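Local coordinates for oxidoreductase, NAD-binding/iron-sulfur cluster-binding protein (Nitratireductor pacificus pht-3B, PDB 6ZXU), which removes halogens reductively from organohalide substrates, as a catabolic reductive dehalogenase that carries cobalamin and two iron-sulfur clusters of the 4Fe-4S type, at residues A[120-125]-A[142-147]; A[180-185]-A[345-350]; A[192-197]-A[235-240]. All coordinates share one frame; numbering follows the deposited sequence.

Contact 1 (A[120-125]-A[142-147])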
ATOM      1  N   SER A 120     -14.268   3.716  -4.910  1.00 21.18           N
ATOM      2  CA  SER A 120     -15.378   3.574  -3.971  1.00 23.24           C
ATOM      3  C   SER A 120     -16.546   2.788  -4.557  1.00 20.91           C
ATOM      4  O   SER A 120     -17.221   2.037  -3.851  1.00 20.62           O
ATOM      5  CB  SER A 120     -15.882   4.984  -3.479  1.00 23.53           C
ATOM      6  OG  SER A 120     -14.832   5.707  -2.791  1.00 27.37           O
ATOM      7  N   MET A 121     -16.777   2.966  -5.846  1.00 18.14           N
ATOM      8  CA  MET A 121     -17.975   2.402  -6.527  1.00 19.71           C
ATOM      9  C   MET A 121     -17.623   2.343  -7.997  1.00 18.05           C
ATOM     10  O   MET A 121     -16.974   3.258  -8.491  1.00 18.13           O
ATOM     11  CB  MET A 121     -19.143   3.338  -6.279  1.00 23.20           C
ATOM     12  CG  MET A 121     -20.473   2.938  -6.894  1.00 31.83           C
ATOM     13  SD  MET A 121     -21.836   4.056  -6.432  1.00 41.77           S
ATOM     14  CE  MET A 121     -21.463   4.217  -4.713  1.00 23.23           C
ATOM     15  N   VAL A 122     -17.925   1.239  -8.621  1.00 16.24           N
ATOM     16  CA  VAL A 122     -17.564   0.997 -10.020  1.00 18.06           C
ATOM     17  C   VAL A 122     -18.800   0.477 -10.808  1.00 21.59           C
ATOM     18  O   VAL A 122     -19.578  -0.276 -10.280  1.00 19.84           O
ATOM     19  CB  VAL A 122     -16.435  -0.085 -10.154  1.00 18.13           C
ATOM     20  CG1 VAL A 122     -15.967  -0.192 -11.581  1.00 22.53           C
ATOM     21  CG2 VAL A 122     -15.248   0.209  -9.216  1.00 19.78           C
ATOM     22  N   GLY A 123     -18.928   0.901 -12.072  1.00 19.12           N
ATOM     23  CA  GLY A 123     -19.913   0.355 -12.962  1.00 22.34           C
ATOM     24  C   GLY A 123     -19.428   0.416 -14.394  1.00 21.72           C
ATOM     25  O   GLY A 123     -18.416   1.028 -14.706  1.00 22.04           O
ATOM     26  N   ILE A 124     -20.139  -0.256 -15.263  1.00 20.89           N
ATOM     27  CA  ILE A 124     -19.768  -0.313 -16.691  1.00 24.26           C
ATOM     28  C   ILE A 124     -20.989   0.022 -17.554  1.00 25.62           C
ATOM     29  O   ILE A 124     -22.128  -0.380 -17.239  1.00 22.96           O
ATOM     30  CB  ILE A 124     -19.278  -1.726 -17.053  1.00 24.29           C
ATOM     31  CG1 ILE A 124     -17.906  -1.941 -16.456  1.00 22.91           C
ATOM     32  CG2 ILE A 124     -19.179  -1.911 -18.580  1.00 23.46           C
ATOM     33  CD1 ILE A 124     -17.497  -3.364 -16.359  1.00 23.67           C
ATOM     34  N   CYS A 125     -20.770   0.808 -18.587  1.00 25.24           N
ATOM     35  CA  CYS A 125     -21.808   1.068 -19.578  1.00 27.71           C
ATOM     36  C   CYS A 125     -21.261   1.018 -20.989  1.00 31.00           C
ATOM     37  O   CYS A 125     -20.030   1.028 -21.209  1.00 25.66           O
ATOM     38  CB  CYS A 125     -22.501   2.391 -19.338  1.00 30.11           C
ATOM     39  SG  CYS A 125     -21.536   3.853 -19.519  1.00 29.95           S
ATOM     40  N   HIS A 142     -17.191   0.833 -24.902  1.00 26.63           N
ATOM     41  CA  HIS A 142     -17.470   0.625 -23.508  1.00 24.77           C
ATOM     42  C   HIS A 142     -16.731   1.571 -22.614  1.00 27.27           C
ATOM     43  O   HIS A 142     -15.657   2.050 -22.971  1.00 21.23           O
ATOM     44  CB  HIS A 142     -17.143  -0.823 -23.150  1.00 24.85           C
ATOM     45  CG  HIS A 142     -18.080  -1.809 -23.779  1.00 31.56           C
ATOM     46  ND1 HIS A 142     -17.844  -2.354 -25.038  1.00 35.79           N
ATOM     47  CD2 HIS A 142     -19.235  -2.374 -23.326  1.00 31.55           C
ATOM     48  CE1 HIS A 142     -18.816  -3.213 -25.330  1.00 36.82           C
ATOM     49  NE2 HIS A 142     -19.658  -3.258 -24.300  1.00 33.84           N
ATOM     50  N   ALA A 143     -17.344   1.843 -21.454  1.00 25.02           N
ATOM     51  CA  ALA A 143     -16.794   2.665 -20.459  1.00 21.76           C
ATOM     52  C   ALA A 143     -16.853   1.923 -19.086  1.00 24.24           C
ATOM     53  O   ALA A 143     -17.904   1.425 -18.667  1.00 21.75           O
ATOM     54  CB  ALA A 143     -17.500   3.965 -20.375  1.00 21.49           C
ATOM     55  N   LEU A 144     -15.686   1.814 -18.443  1.00 21.67           N
ATOM     56  CA  LEU A 144     -15.581   1.571 -16.987  1.00 21.65           C
ATOM     57  C   LEU A 144     -15.641   2.877 -16.261  1.00 21.93           C
ATOM     58  O   LEU A 144     -14.801   3.717 -16.467  1.00 22.00           O
ATOM     59  CB  LEU A 144     -14.301   0.865 -16.670  1.00 22.22           C
ATOM     60  CG  LEU A 144     -14.118   0.529 -15.195  1.00 27.48           C
ATOM     61  CD1 LEU A 144     -14.748  -0.766 -14.861  1.00 22.88           C
ATOM     62  CD2 LEU A 144     -12.632   0.396 -14.973  1.00 36.65           C
ATOM     63  N   VAL A 145     -16.671   3.048 -15.396  1.00 19.44           N
ATOM     64  CA  VAL A 145     -16.889   4.284 -14.709  1.00 18.09           C
ATOM     65  C   VAL A 145     -16.691   3.991 -13.221  1.00 19.02           C
ATOM     66  O   VAL A 145     -17.140   2.953 -12.730  1.00 18.47           O
ATOM     67  CB  VAL A 145     -18.306   4.828 -14.925  1.00 18.80           C
ATOM     68  CG1 VAL A 145     -18.447   6.224 -14.400  1.00 21.16           C
ATOM     69  CG2 VAL A 145     -18.655   4.803 -16.423  1.00 22.73           C
ATOM     70  N   PHE A 146     -15.981   4.866 -12.539  1.00 16.94           N
ATOM     71  CA  PHE A 146     -15.750   4.705 -11.105  1.00 16.48           C
ATOM     72  C   PHE A 146     -15.796   6.009 -10.395  1.00 17.93           C
ATOM     73  O   PHE A 146     -15.524   7.056 -10.971  1.00 19.44           O
ATOM     74  CB  PHE A 146     -14.488   3.960 -10.820  1.00 16.62           C
ATOM     75  CG  PHE A 146     -13.273   4.674 -11.297  1.00 18.21           C
ATOM     76  CD1 PHE A 146     -12.707   5.680 -10.487  1.00 20.99           C
ATOM     77  CD2 PHE A 146     -12.663   4.333 -12.474  1.00 20.24           C
ATOM     78  CE1 PHE A 146     -11.556   6.310 -10.896  1.00 21.47           C
ATOM     79  CE2 PHE A 146     -11.528   5.030 -12.923  1.00 23.55           C
ATOM     80  CZ  PHE A 146     -10.987   6.043 -12.139  1.00 21.09           C
ATOM     81  N   ALA A 147     -16.192   5.967  -9.123  1.00 17.77           N
ATOM     82  CA  ALA A 147     -16.278   7.148  -8.258  1.00 19.07           C
ATOM     83  C   ALA A 147     -15.269   6.925  -7.125  1.00 19.77           C
ATOM     84  O   ALA A 147     -15.034   5.803  -6.650  1.00 20.55           O
ATOM     85  CB  ALA A 147     -17.643   7.360  -7.682  1.00 20.27           C
TER
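Leu144 pushes its CD1 methyl into the notch between the side chains of Val122 and Ile124. The methyl lies 3.5 Å from Val122 CG1 and 3.7 Å from Ile124 CG1; chi1 of -178° sets CG anti to the backbone N, and chi2 of 86° swings CD1 toward the other strand. Val122 also turns its second methyl to Phe146, where CG2 lies 4.1 Å from CB, while the phenyl ring itself leads off from the strand pair. On the other face Cys125 SG rests 4.1 Å from Ala143 CB, and Val145 stands across from Gly123, which offers no side chain. Beneath these bumps the antiparallel strands are joined by nearly straight bonds, Gly123 N to Val145 O and Val145 N to Gly123 O both 2.8 Å. At one end Ser120 and Met121 both face Ala147 in a classic beta bulge, Ser120 N giving the shorter bond to Ala147 O and Met121 N a weak one. Helix 103-116 covers Val122, Ile124 and Leu144, helix 168-190 receives Phe146, and strand 232-239 continues the sheet beyond 142-147.

Contact 2 (A[180-185]-A[345-350])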
ATOM      1  N   ALA A 180      -7.515   5.968 -13.182  1.00 16.73           N
ATOM      2  CA  ALA A 180      -7.802   5.890 -14.653  1.00 15.95           C
ATOM      3  C   ALA A 180      -6.573   5.615 -15.501  1.00 16.89           C
ATOM      4  O   ALA A 180      -6.640   4.881 -16.472  1.00 16.85           O
ATOM      5  CB  ALA A 180      -8.473   7.178 -15.113  1.00 17.54           C
ATOM      6  N   ALA A 181      -5.428   6.202 -15.120  1.00 16.15           N
ATOM      7  CA  ALA A 181      -4.149   5.991 -15.796  1.00 17.64           C
ATOM      8  C   ALA A 181      -3.663   4.583 -15.623  1.00 16.26           C
ATOM      9  O   ALA A 181      -3.232   3.965 -16.601  1.00 16.26           O
ATOM     10  CB  ALA A 181      -3.089   6.951 -15.264  1.00 19.42           C
ATOM     11  N   ILE A 182      -3.857   4.005 -14.432  1.00 16.20           N
ATOM     12  CA  ILE A 182      -3.367   2.662 -14.175  1.00 15.98           C
ATOM     13  C   ILE A 182      -4.239   1.658 -14.933  1.00 17.95           C
ATOM     14  O   ILE A 182      -3.734   0.748 -15.557  1.00 16.42           O
ATOM     15  CB  ILE A 182      -3.333   2.372 -12.664  1.00 17.48           C
ATOM     16  CG1 ILE A 182      -2.268   3.200 -11.999  1.00 18.48           C
ATOM     17  CG2 ILE A 182      -3.047   0.903 -12.476  1.00 17.37           C
ATOM     18  CD1 ILE A 182      -2.400   3.209 -10.480  1.00 20.84           C
ATOM     19  N   LEU A 183      -5.557   1.844 -14.859  1.00 16.29           N
ATOM     20  CA  LEU A 183      -6.457   0.923 -15.444  1.00 18.33           C
ATOM     21  C   LEU A 183      -6.440   0.951 -16.966  1.00 18.22           C
ATOM     22  O   LEU A 183      -6.488  -0.088 -17.590  1.00 20.41           O
ATOM     23  CB  LEU A 183      -7.861   1.097 -14.927  1.00 19.12           C
ATOM     24  CG  LEU A 183      -8.141   0.693 -13.442  1.00 20.68           C
ATOM     25  CD1 LEU A 183      -9.563   1.004 -13.105  1.00 22.26           C
ATOM     26  CD2 LEU A 183      -7.820  -0.776 -13.234  1.00 20.67           C
ATOM     27  N   SER A 184      -6.378   2.137 -17.543  1.00 20.36           N
ATOM     28  CA  SER A 184      -6.206   2.265 -18.988  1.00 19.49           C
ATOM     29  C   SER A 184      -4.926   1.665 -19.448  1.00 21.90           C
ATOM     30  O   SER A 184      -4.892   0.918 -20.446  1.00 21.62           O
ATOM     31  CB  SER A 184      -6.346   3.712 -19.418  1.00 21.45           C
ATOM     32  OG  SER A 184      -5.300   4.534 -18.982  1.00 22.45           O
ATOM     33  N   GLY A 185      -3.840   1.875 -18.685  1.00 19.21           N
ATOM     34  CA  GLY A 185      -2.597   1.232 -19.045  1.00 17.59           C
ATOM     35  C   GLY A 185      -2.597  -0.240 -18.941  1.00 18.91           C
ATOM     36  O   GLY A 185      -1.972  -0.924 -19.738  1.00 19.58           O
ATOM     37  N   LEU A 345       2.617  -3.278 -14.698  1.00 18.91           N
ATOM     38  CA  LEU A 345       3.075  -2.441 -15.821  1.00 21.09           C
ATOM     39  C   LEU A 345       2.234  -1.176 -15.994  1.00 20.58           C
ATOM     40  O   LEU A 345       2.764  -0.127 -16.368  1.00 23.14           O
ATOM     41  CB  LEU A 345       3.115  -3.235 -17.147  1.00 21.75           C
ATOM     42  CG  LEU A 345       4.270  -4.239 -17.198  1.00 24.29           C
ATOM     43  CD1 LEU A 345       4.095  -5.268 -18.267  1.00 23.20           C
ATOM     44  CD2 LEU A 345       5.579  -3.485 -17.470  1.00 27.15           C
ATOM     45  N   GLY A 346       0.952  -1.218 -15.679  1.00 20.18           N
ATOM     46  CA  GLY A 346       0.108   0.021 -15.707  1.00 18.24           C
ATOM     47  C   GLY A 346       0.532   1.000 -14.674  1.00 17.68           C
ATOM     48  O   GLY A 346       0.306   2.203 -14.815  1.00 19.01           O
ATOM     49  N   MET A 347       1.091   0.519 -13.552  1.00 18.98           N
ATOM     50  CA  MET A 347       1.539   1.439 -12.471  1.00 20.99           C
ATOM     51  C   MET A 347       2.924   2.022 -12.712  1.00 19.41           C
ATOM     52  O   MET A 347       3.212   3.101 -12.217  1.00 20.53           O
ATOM     53  CB  MET A 347       1.539   0.703 -11.140  1.00 20.93           C
ATOM     54  CG  MET A 347       0.152   0.252 -10.741  1.00 25.23           C
ATOM     55  SD  MET A 347       0.234  -0.668  -9.179  1.00 26.91           S
ATOM     56  CE  MET A 347      -0.661  -2.158  -9.413  1.00 23.31           C
ATOM     57  N   GLN A 348       3.776   1.298 -13.432  1.00 21.38           N
ATOM     58  CA  GLN A 348       5.167   1.666 -13.574  1.00 22.96           C
ATOM     59  C   GLN A 348       5.446   3.129 -13.985  1.00 21.74           C
ATOM     60  O   GLN A 348       6.275   3.787 -13.369  1.00 21.70           O
ATOM     61  CB  GLN A 348       5.842   0.680 -14.481  1.00 26.66           C
ATOM     62  CG  GLN A 348       7.347   0.973 -14.532  1.00 30.03           C
ATOM     63  CD  GLN A 348       8.152  -0.189 -15.092  1.00 32.80           C
ATOM     64  OE1 GLN A 348       7.859  -0.732 -16.180  1.00 31.84           O
ATOM     65  NE2 GLN A 348       9.202  -0.573 -14.358  1.00 39.09           N
ATOM     66  N   PRO A 349       4.764   3.639 -15.016  1.00 21.96           N
ATOM     67  CA  PRO A 349       5.039   5.036 -15.424  1.00 24.39           C
ATOM     68  C   PRO A 349       4.750   6.058 -14.316  1.00 24.22           C
ATOM     69  O   PRO A 349       5.492   7.028 -14.166  1.00 21.06           O
ATOM     70  CB  PRO A 349       4.056   5.272 -16.599  1.00 27.30           C
ATOM     71  CG  PRO A 349       3.745   3.894 -17.111  1.00 26.16           C
ATOM     72  CD  PRO A 349       3.824   2.976 -15.936  1.00 26.02           C
ATOM     73  N   LEU A 350       3.701   5.824 -13.526  1.00 20.54           N
ATOM     74  CA  LEU A 350       3.379   6.738 -12.442  1.00 21.24           C
ATOM     75  C   LEU A 350       4.474   6.685 -11.370  1.00 21.85           C
ATOM     76  O   LEU A 350       4.990   7.709 -10.938  1.00 24.82           O
ATOM     77  CB  LEU A 350       2.037   6.416 -11.807  1.00 22.29           C
ATOM     78  CG  LEU A 350       0.755   6.759 -12.575  1.00 23.61           C
ATOM     79  CD1 LEU A 350       0.627   5.875 -13.788  1.00 25.72           C
ATOM     80  CD2 LEU A 350      -0.519   6.617 -11.681  1.00 26.81           C
TER
HETATM   81  O   HOH W   1      -0.408   3.663 -16.990  1.00 24.46           O
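Ile182 reaches across to the 345-350 helix with both arms of its side chain and has the most surface buried here. Its CG2 methyl lies 3.7 Å from Met347 CG, and the other branch runs over Leu350, CG1 sitting 3.9 Å from Leu350 CD2. CG1 is anti to the carbonyl carbon (chi1 -69°) and CG2 anti to the backbone N, a split that lets one residue meet two partners about a turn apart. Replacing Ile182 by an alanine would probably open a gap between Met347 and Leu350 and leave both without their main apolar partner on the 180-185 helix. Gly346, next in buried surface, lets the backbones come close: its CA is 4.2 Å from Gly185 C, and a beta carbon on it would collide with Ile182 O. The short helical segments accordingly approach to 7.7 Å between axes, at 137°. Leu350 completes the apolar patch by setting CD1 against Ala181 CB. A water donates to two carbonyls, 2.9 Å from Ala181 O and 2.7 Å from Gly346 O, linking the helices through a polar bridge. Helix 168-190 backs onto strand 142-149 and helix 103-116 through Leu183, while helix 445-469, which carries the cobalamin-binding Ser449, brings Met454 to Ile182 and Met450 to Met347.

Contact 3 (A[192-197]-A[235-240])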
ATOM      1  N   PHE A 192      -5.435  -3.918 -25.950  1.00 22.07           N
ATOM      2  CA  PHE A 192      -6.611  -3.194 -26.384  1.00 21.06           C
ATOM      3  C   PHE A 192      -6.444  -1.748 -26.173  1.00 24.59           C
ATOM      4  O   PHE A 192      -6.005  -1.314 -25.095  1.00 26.07           O
ATOM      5  CB  PHE A 192      -7.903  -3.683 -25.623  1.00 24.01           C
ATOM      6  CG  PHE A 192      -8.181  -5.129 -25.761  1.00 25.12           C
ATOM      7  CD1 PHE A 192      -7.508  -6.069 -24.977  1.00 26.83           C
ATOM      8  CD2 PHE A 192      -9.078  -5.593 -26.712  1.00 25.60           C
ATOM      9  CE1 PHE A 192      -7.687  -7.428 -25.154  1.00 26.26           C
ATOM     10  CE2 PHE A 192      -9.278  -6.934 -26.864  1.00 26.51           C
ATOM     11  CZ  PHE A 192      -8.608  -7.862 -26.075  1.00 26.00           C
ATOM     12  N   PRO A 193      -6.744  -0.926 -27.171  1.00 26.26           N
ATOM     13  CA  PRO A 193      -6.744   0.507 -26.956  1.00 28.70           C
ATOM     14  C   PRO A 193      -7.713   0.946 -25.891  1.00 25.09           C
ATOM     15  O   PRO A 193      -8.812   0.400 -25.735  1.00 28.19           O
ATOM     16  CB  PRO A 193      -7.177   1.064 -28.319  1.00 30.17           C
ATOM     17  CG  PRO A 193      -6.631   0.041 -29.270  1.00 30.57           C
ATOM     18  CD  PRO A 193      -6.898  -1.260 -28.603  1.00 31.20           C
ATOM     19  N   ALA A 194      -7.281   1.886 -25.105  1.00 24.39           N
ATOM     20  CA  ALA A 194      -8.028   2.385 -23.920  1.00 22.82           C
ATOM     21  C   ALA A 194      -7.503   3.715 -23.477  1.00 20.27           C
ATOM     22  O   ALA A 194      -6.293   4.016 -23.604  1.00 22.91           O
ATOM     23  CB  ALA A 194      -7.901   1.370 -22.793  1.00 25.67           C
ATOM     24  N   ARG A 195      -8.386   4.541 -23.052  1.00 19.03           N
ATOM     25  CA  ARG A 195      -8.059   5.898 -22.709  1.00 21.56           C
ATOM     26  C   ARG A 195      -8.752   6.248 -21.387  1.00 23.01           C
ATOM     27  O   ARG A 195      -9.936   5.912 -21.176  1.00 19.83           O
ATOM     28  CB  ARG A 195      -8.554   6.818 -23.807  1.00 26.31           C
ATOM     29  CG  ARG A 195      -8.608   8.305 -23.521  1.00 27.28           C
ATOM     30  CD  ARG A 195      -7.271   8.899 -23.333  1.00 29.89           C
ATOM     31  NE  ARG A 195      -7.161  10.306 -23.739  1.00 31.18           N
ATOM     32  CZ  ARG A 195      -7.513  11.386 -23.064  1.00 33.27           C
ATOM     33  NH1 ARG A 195      -8.090  11.373 -21.869  1.00 29.24           N
ATOM     34  NH2 ARG A 195      -7.267  12.587 -23.631  1.00 36.08           N
ATOM     35  N   GLY A 196      -8.021   6.900 -20.463  1.00 22.41           N
ATOM     36  CA  GLY A 196      -8.550   7.321 -19.197  1.00 19.85           C
ATOM     37  C   GLY A 196      -9.028   8.741 -19.271  1.00 19.76           C
ATOM     38  O   GLY A 196      -8.544   9.536 -20.085  1.00 19.69           O
ATOM     39  N   HIS A 197      -9.993   9.043 -18.446  1.00 19.30           N
ATOM     40  CA  HIS A 197     -10.608  10.347 -18.409  1.00 20.57           C
ATOM     41  C   HIS A 197     -10.905  10.746 -17.009  1.00 22.89           C
ATOM     42  O   HIS A 197     -11.330   9.900 -16.183  1.00 23.75           O
ATOM     43  CB  HIS A 197     -11.959  10.356 -19.235  1.00 22.73           C
ATOM     44  CG  HIS A 197     -11.885   9.717 -20.576  1.00 21.31           C
ATOM     45  ND1 HIS A 197     -11.833  10.424 -21.763  1.00 23.92           N
ATOM     46  CD2 HIS A 197     -11.848   8.416 -20.930  1.00 23.50           C
ATOM     47  CE1 HIS A 197     -11.788   9.591 -22.776  1.00 20.87           C
ATOM     48  NE2 HIS A 197     -11.811   8.364 -22.304  1.00 22.81           N
ATOM     49  N   GLY A 235     -13.855   9.014 -12.511  1.00 21.62           N
ATOM     50  CA  GLY A 235     -12.907   8.666 -13.531  1.00 20.40           C
ATOM     51  C   GLY A 235     -13.599   7.663 -14.461  1.00 21.95           C
ATOM     52  O   GLY A 235     -14.520   6.965 -14.063  1.00 20.80           O
ATOM     53  N   VAL A 236     -13.134   7.600 -15.701  1.00 20.87           N
ATOM     54  CA  VAL A 236     -13.665   6.712 -16.760  1.00 20.30           C
ATOM     55  C   VAL A 236     -12.501   6.147 -17.549  1.00 20.34           C
ATOM     56  O   VAL A 236     -11.490   6.810 -17.795  1.00 18.86           O
ATOM     57  CB  VAL A 236     -14.614   7.460 -17.705  1.00 21.35           C
ATOM     58  CG1 VAL A 236     -14.999   6.562 -18.855  1.00 20.42           C
ATOM     59  CG2 VAL A 236     -15.835   7.973 -16.950  1.00 23.99           C
ATOM     60  N   VAL A 237     -12.607   4.887 -17.881  1.00 19.44           N
ATOM     61  CA  VAL A 237     -11.756   4.307 -18.898  1.00 22.02           C
ATOM     62  C   VAL A 237     -12.669   3.872 -20.073  1.00 23.48           C
ATOM     63  O   VAL A 237     -13.562   3.029 -19.908  1.00 23.31           O
ATOM     64  CB  VAL A 237     -10.991   3.095 -18.370  1.00 20.96           C
ATOM     65  CG1 VAL A 237     -10.171   2.464 -19.465  1.00 20.50           C
ATOM     66  CG2 VAL A 237     -10.083   3.506 -17.184  1.00 25.40           C
ATOM     67  N   THR A 238     -12.435   4.433 -21.274  1.00 23.37           N
ATOM     68  CA  THR A 238     -13.159   4.040 -22.454  1.00 21.29           C
ATOM     69  C   THR A 238     -12.275   3.078 -23.218  1.00 23.37           C
ATOM     70  O   THR A 238     -11.036   3.214 -23.249  1.00 24.37           O
ATOM     71  CB  THR A 238     -13.534   5.221 -23.365  1.00 24.75           C
ATOM     72  OG1 THR A 238     -12.330   5.919 -23.753  1.00 22.89           O
ATOM     73  CG2 THR A 238     -14.472   6.151 -22.655  1.00 24.11           C
ATOM     74  N   THR A 239     -12.877   2.100 -23.850  1.00 23.44           N
ATOM     75  CA  THR A 239     -12.119   1.092 -24.569  1.00 23.29           C
ATOM     76  C   THR A 239     -13.021   0.332 -25.560  1.00 24.47           C
ATOM     77  O   THR A 239     -14.253   0.399 -25.481  1.00 22.88           O
ATOM     78  CB  THR A 239     -11.467   0.100 -23.559  1.00 23.74           C
ATOM     79  OG1 THR A 239     -10.679  -0.878 -24.242  1.00 25.21           O
ATOM     80  CG2 THR A 239     -12.509  -0.646 -22.751  1.00 26.20           C
ATOM     81  N   GLY A 240     -12.386  -0.369 -26.485  1.00 25.59           N
ATOM     82  CA  GLY A 240     -13.039  -1.318 -27.369  1.00 29.57           C
ATOM     83  C   GLY A 240     -12.943  -2.738 -26.842  1.00 31.82           C
ATOM     84  O   GLY A 240     -13.534  -3.650 -27.419  1.00 32.33           O
TER
HETATM   85  O   HOH W   2      -9.945  -0.896 -27.624  1.00 35.40           O
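The His197 ring meets the facing strand at its edge: Val236 O and Thr238 OG1 both lie close to the ring plane. NE2 is 2.9 Å from Thr238 OG1 in a hydrogen bond that either group could donate, and CD2 comes within 3.5 Å of Val236 O. The side chains of His197 and Thr238 cross at about a right angle. Gln203 N bonds to ND1, so both ring nitrogens are held; Thr238 OG1 is in turn bonded to His140 ND1. The Arg195 side chain, bent at chi2, stays with its own strand, where NH1 bonds in plane to Gly196 O at 2.6 Å and NH2 forms a salt bridge with Asp201. These groups sit on an antiparallel pair at the edge of a four-stranded sheet of order 1-2-4-3, in which 194-198 is an outermost strand and 232-239 an inner one. Arg195 and Thr238 exchange backbone bonds, as do His197 and Val236. In the last pair, Ala194 with Thr239, the threonine places OG1 anti to its backbone N (chi1 -178°) and donates to Pro193 O at 2.7 Å, one residue before the strand. The same carbonyl accepts from a water, which in turn accepts from Gly240 N at 2.7 Å. Across the sheet from His197, Ala194 and Val237 pack against helix 168-190.

Overall arrangement
Contacts 1 and 3 are neighbouring strand pairs of one antiparallel sheet, joined where 142-147 and 235-240 meet: Leu144 N reaches Val237 O and His142 O reaches Thr239 N. Contact 2 lies on one face of that sheet, helix 168-190 resting on it through Phe146 against Ala180, Leu144 against Leu183, and Ser184 against Gly196. All three are largely buried, though contact 3 is more open at its Pro193 end. Their chemistry follows the elements joined: the strand pairs have backbone bonds, to which contact 1 adds apolar side chains and contact 3 polar side-chain bonds, whereas the helix pair has none between its segments and relies on apolar packing and one water. Contact 2 also links the sheet side of the chain toward the cobalamin-binding part.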